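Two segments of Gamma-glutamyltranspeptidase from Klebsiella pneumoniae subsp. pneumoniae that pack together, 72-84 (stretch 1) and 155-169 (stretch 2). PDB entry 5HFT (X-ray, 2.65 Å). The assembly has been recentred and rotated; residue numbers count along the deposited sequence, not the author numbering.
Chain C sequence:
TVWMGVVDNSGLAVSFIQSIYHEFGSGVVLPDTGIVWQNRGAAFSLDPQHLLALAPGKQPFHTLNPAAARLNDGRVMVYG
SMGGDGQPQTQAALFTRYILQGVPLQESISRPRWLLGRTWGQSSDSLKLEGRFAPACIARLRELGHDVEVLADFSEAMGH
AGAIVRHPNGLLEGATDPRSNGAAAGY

Stretch 1 (72-84) NDGRVMVYGSMGG
Stretch 2 155-169: SEAMGHAGAIVRHPN

A strand beginning at Val 76 runs antiparallel to one ending at Arg 166, their axes 167° apart and 4.4 Å at closest approach. The register pairs Val 76 with Arg 166, Val 78 with Ile 164 and Gly 80 with Gly 162, and each pair satisfies both backbone donors and both acceptors. Val 76 N to Arg 166 O is 2.9 Å and Arg 166 N to Val 76 O 2.8 Å; Val 78 N to Ile 164 O and Ile 164 N to Val 78 O repeat these lengths; Gly 80 N to Gly 162 O stretches to 3.2 Å, and Gly 162 N to Gly 80 O is 2.9 Å. Met 82 N donates to His 160 O (2.6 Å), whereas the return bond, His 160 N to Met 82 O (3.0 Å), is weak.

Between these lie the non-hydrogen-bonded pairs, whose side chains share one face: Met 77 (all t) meets Val 165 (t), CG to CG2 3.9 Å, and Tyr 79 (p) meets Ala 163, CB to CB 3.8 Å. On the other face Val 78 CG2 lies 4.0 Å from Ile 164 CB (both chi1 m).

Before the strand, Arg 75 (m, t, m) bridges to Asp 73 (p), NE to OD1 3.1 Å, its NH1 bonding elsewhere. At Gly 74 (phi/psi 106/-4) an ideal CB would lie 2.6 Å from Pro 168 CG.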

# COMPACT_ATOMS: atom_id res chain seq x y z
N ASN C 72 -16.46 -14.25 -13.63
CA ASN C 72 -17.63 -15.11 -13.81
C ASN C 72 -17.26 -16.59 -13.66
O ASN C 72 -17.95 -17.33 -12.94
CB ASN C 72 -18.29 -14.80 -15.17
CG ASN C 72 -19.01 -13.43 -15.21
OD1 ASN C 72 -19.50 -12.92 -14.18
ND2 ASN C 72 -19.06 -12.82 -16.39
N ASP C 73 -16.15 -17.03 -14.26
CA ASP C 73 -15.73 -18.43 -14.20
C ASP C 73 -15.26 -18.89 -12.81
O ASP C 73 -14.83 -20.04 -12.68
CB ASP C 73 -14.59 -18.71 -15.20
CG ASP C 73 -13.34 -17.91 -14.91
OD1 ASP C 73 -12.68 -18.24 -13.92
OD2 ASP C 73 -13.01 -16.96 -15.65
N GLY C 74 -15.27 -18.03 -11.79
CA GLY C 74 -14.94 -18.44 -10.43
C GLY C 74 -13.58 -18.00 -9.92
O GLY C 74 -13.25 -18.27 -8.76
N ARG C 75 -12.77 -17.34 -10.74
CA ARG C 75 -11.50 -16.84 -10.25
C ARG C 75 -11.71 -15.59 -9.40
O ARG C 75 -12.51 -14.71 -9.73
CB ARG C 75 -10.57 -16.53 -11.42
CG ARG C 75 -10.15 -17.74 -12.24
CD ARG C 75 -9.31 -17.30 -13.41
NE ARG C 75 -10.07 -16.64 -14.46
CZ ARG C 75 -9.54 -16.09 -15.55
NH1 ARG C 75 -8.22 -16.10 -15.73
NH2 ARG C 75 -10.31 -15.52 -16.46
N VAL C 76 -10.98 -15.51 -8.29
CA VAL C 76 -10.80 -14.28 -7.51
C VAL C 76 -9.37 -13.83 -7.73
O VAL C 76 -8.48 -14.64 -8.00
CB VAL C 76 -11.10 -14.52 -6.01
CG1 VAL C 76 -11.18 -13.22 -5.27
CG2 VAL C 76 -12.41 -15.26 -5.85
N MET C 77 -9.13 -12.53 -7.60
CA MET C 77 -7.83 -12.02 -8.02
C MET C 77 -7.49 -10.73 -7.28
O MET C 77 -8.29 -9.80 -7.28
CB MET C 77 -7.88 -11.79 -9.53
CG MET C 77 -6.78 -10.96 -10.09
SD MET C 77 -7.18 -10.55 -11.79
CE MET C 77 -5.71 -9.62 -12.24
N VAL C 78 -6.31 -10.67 -6.66
CA VAL C 78 -5.85 -9.41 -6.06
C VAL C 78 -4.56 -8.96 -6.73
O VAL C 78 -3.70 -9.78 -7.07
CB VAL C 78 -5.65 -9.50 -4.53
CG1 VAL C 78 -6.97 -9.81 -3.85
CG2 VAL C 78 -4.63 -10.53 -4.18
N TYR C 79 -4.45 -7.66 -6.97
CA TYR C 79 -3.28 -7.11 -7.65
C TYR C 79 -3.02 -5.70 -7.13
O TYR C 79 -3.75 -5.17 -6.29
CB TYR C 79 -3.46 -7.16 -9.18
CG TYR C 79 -4.61 -6.36 -9.79
CD1 TYR C 79 -5.92 -6.78 -9.65
CD2 TYR C 79 -4.36 -5.25 -10.57
CE1 TYR C 79 -6.98 -6.06 -10.25
CE2 TYR C 79 -5.40 -4.53 -11.16
CZ TYR C 79 -6.71 -4.94 -10.99
N GLY C 80 -1.94 -5.10 -7.61
CA GLY C 80 -1.54 -3.78 -7.16
C GLY C 80 -0.26 -3.33 -7.80
O GLY C 80 0.64 -4.13 -8.04
N SER C 81 -0.16 -2.03 -8.07
CA SER C 81 0.99 -1.43 -8.74
C SER C 81 1.63 -0.43 -7.77
O SER C 81 0.91 0.35 -7.13
CB SER C 81 0.52 -0.76 -10.04
OG SER C 81 1.58 -0.27 -10.84
N MET C 82 2.96 -0.45 -7.65
CA MET C 82 3.68 0.50 -6.79
C MET C 82 4.71 1.28 -7.61
O MET C 82 5.61 0.67 -8.21
CB MET C 82 4.33 -0.19 -5.58
CG MET C 82 5.41 -1.25 -5.86
SD MET C 82 5.87 -2.37 -4.49
CE MET C 82 4.75 -3.73 -4.76
N GLY C 83 4.60 2.62 -7.61
CA GLY C 83 5.40 3.48 -8.46
C GLY C 83 4.74 3.74 -9.81
O GLY C 83 3.64 3.27 -10.11
N GLY C 84 5.43 4.52 -10.64
CA GLY C 84 4.93 4.89 -11.95
C GLY C 84 4.40 6.31 -12.04
O GLY C 84 4.41 6.94 -13.11
N SER C 155 11.79 -0.13 -17.34
CA SER C 155 11.82 1.18 -16.70
C SER C 155 11.03 1.15 -15.40
O SER C 155 9.93 0.61 -15.34
CB SER C 155 11.24 2.27 -17.62
OG SER C 155 11.08 3.48 -16.90
N GLU C 156 11.62 1.73 -14.35
CA GLU C 156 10.95 1.85 -13.06
C GLU C 156 9.74 2.77 -13.12
O GLU C 156 8.99 2.84 -12.15
CB GLU C 156 11.93 2.34 -12.00
N ALA C 157 9.55 3.48 -14.25
CA ALA C 157 8.42 4.38 -14.44
C ALA C 157 7.15 3.68 -14.92
O ALA C 157 6.07 4.27 -14.83
CB ALA C 157 8.81 5.49 -15.41
N MET C 158 7.25 2.44 -15.42
CA MET C 158 6.07 1.64 -15.69
C MET C 158 5.53 0.93 -14.46
O MET C 158 4.47 0.31 -14.54
CB MET C 158 6.32 0.61 -16.80
CG MET C 158 6.41 1.14 -18.24
SD MET C 158 7.38 2.62 -18.56
CE MET C 158 7.18 2.79 -20.33
N GLY C 159 6.25 0.96 -13.33
CA GLY C 159 5.72 0.49 -12.07
C GLY C 159 6.21 -0.88 -11.65
O GLY C 159 7.02 -1.54 -12.31
N HIS C 160 5.71 -1.30 -10.49
CA HIS C 160 5.89 -2.64 -9.95
C HIS C 160 4.52 -3.17 -9.60
O HIS C 160 3.83 -2.58 -8.76
CB HIS C 160 6.75 -2.65 -8.69
CG HIS C 160 8.12 -2.08 -8.85
ND1 HIS C 160 8.72 -1.90 -10.08
CD2 HIS C 160 9.03 -1.67 -7.93
CE1 HIS C 160 9.93 -1.39 -9.91
NE2 HIS C 160 10.14 -1.25 -8.62
N ALA C 161 4.12 -4.26 -10.24
CA ALA C 161 2.80 -4.81 -10.03
C ALA C 161 2.92 -6.25 -9.53
O ALA C 161 3.85 -6.97 -9.90
CB ALA C 161 1.96 -4.74 -11.31
N GLY C 162 2.00 -6.64 -8.65
CA GLY C 162 1.92 -8.00 -8.16
C GLY C 162 0.50 -8.49 -8.30
O GLY C 162 -0.42 -7.70 -8.56
N ALA C 163 0.32 -9.80 -8.17
CA ALA C 163 -1.02 -10.36 -8.31
C ALA C 163 -1.06 -11.77 -7.75
O ALA C 163 -0.07 -12.52 -7.79
CB ALA C 163 -1.49 -10.37 -9.77
N ILE C 164 -2.23 -12.14 -7.24
CA ILE C 164 -2.58 -13.52 -6.94
C ILE C 164 -3.91 -13.80 -7.61
O ILE C 164 -4.82 -12.97 -7.54
CB ILE C 164 -2.67 -13.83 -5.44
CG1 ILE C 164 -1.39 -13.44 -4.70
CG2 ILE C 164 -3.05 -15.31 -5.21
CD1 ILE C 164 -1.46 -13.70 -3.23
N VAL C 165 -4.01 -14.92 -8.29
CA VAL C 165 -5.27 -15.41 -8.81
C VAL C 165 -5.58 -16.71 -8.09
O VAL C 165 -4.71 -17.58 -7.98
CB VAL C 165 -5.23 -15.59 -10.33
CG1 VAL C 165 -6.58 -16.11 -10.87
CG2 VAL C 165 -4.87 -14.26 -10.98
N ARG C 166 -6.78 -16.79 -7.53
CA ARG C 166 -7.34 -18.04 -7.02
C ARG C 166 -8.34 -18.59 -8.03
O ARG C 166 -9.27 -17.88 -8.43
CB ARG C 166 -7.99 -17.84 -5.65
CG ARG C 166 -8.83 -19.05 -5.29
CD ARG C 166 -9.49 -19.00 -3.92
NE ARG C 166 -10.22 -20.26 -3.70
CZ ARG C 166 -9.66 -21.36 -3.22
NH1 ARG C 166 -8.36 -21.36 -2.90
NH2 ARG C 166 -10.39 -22.47 -3.06
N HIS C 167 -8.14 -19.76 -8.44
CA HIS C 167 -8.90 -20.57 -9.39
C HIS C 167 -9.90 -21.46 -8.65
O HIS C 167 -9.58 -21.97 -7.56
CB HIS C 167 -7.96 -21.46 -10.20
CG HIS C 167 -6.98 -20.69 -11.04
ND1 HIS C 167 -7.27 -20.24 -12.30
CD2 HIS C 167 -5.71 -20.29 -10.77
CE1 HIS C 167 -6.23 -19.60 -12.79
NE2 HIS C 167 -5.27 -19.62 -11.89
N PRO C 168 -11.09 -21.69 -9.23
CA PRO C 168 -12.09 -22.54 -8.55
C PRO C 168 -11.55 -23.92 -8.16
O PRO C 168 -11.99 -24.46 -7.13
CB PRO C 168 -13.23 -22.64 -9.57
CG PRO C 168 -12.98 -21.53 -10.56
CD PRO C 168 -11.50 -21.31 -10.59
N ASN C 169 -10.58 -24.50 -8.92
CA ASN C 169 -9.97 -25.74 -8.42
C ASN C 169 -9.07 -25.51 -7.15
O ASN C 169 -8.37 -26.45 -6.76
CB ASN C 169 -9.14 -26.44 -9.50
CG ASN C 169 -7.87 -25.68 -9.87
OD1 ASN C 169 -7.56 -24.63 -9.29
ND2 ASN C 169 -7.11 -26.22 -10.82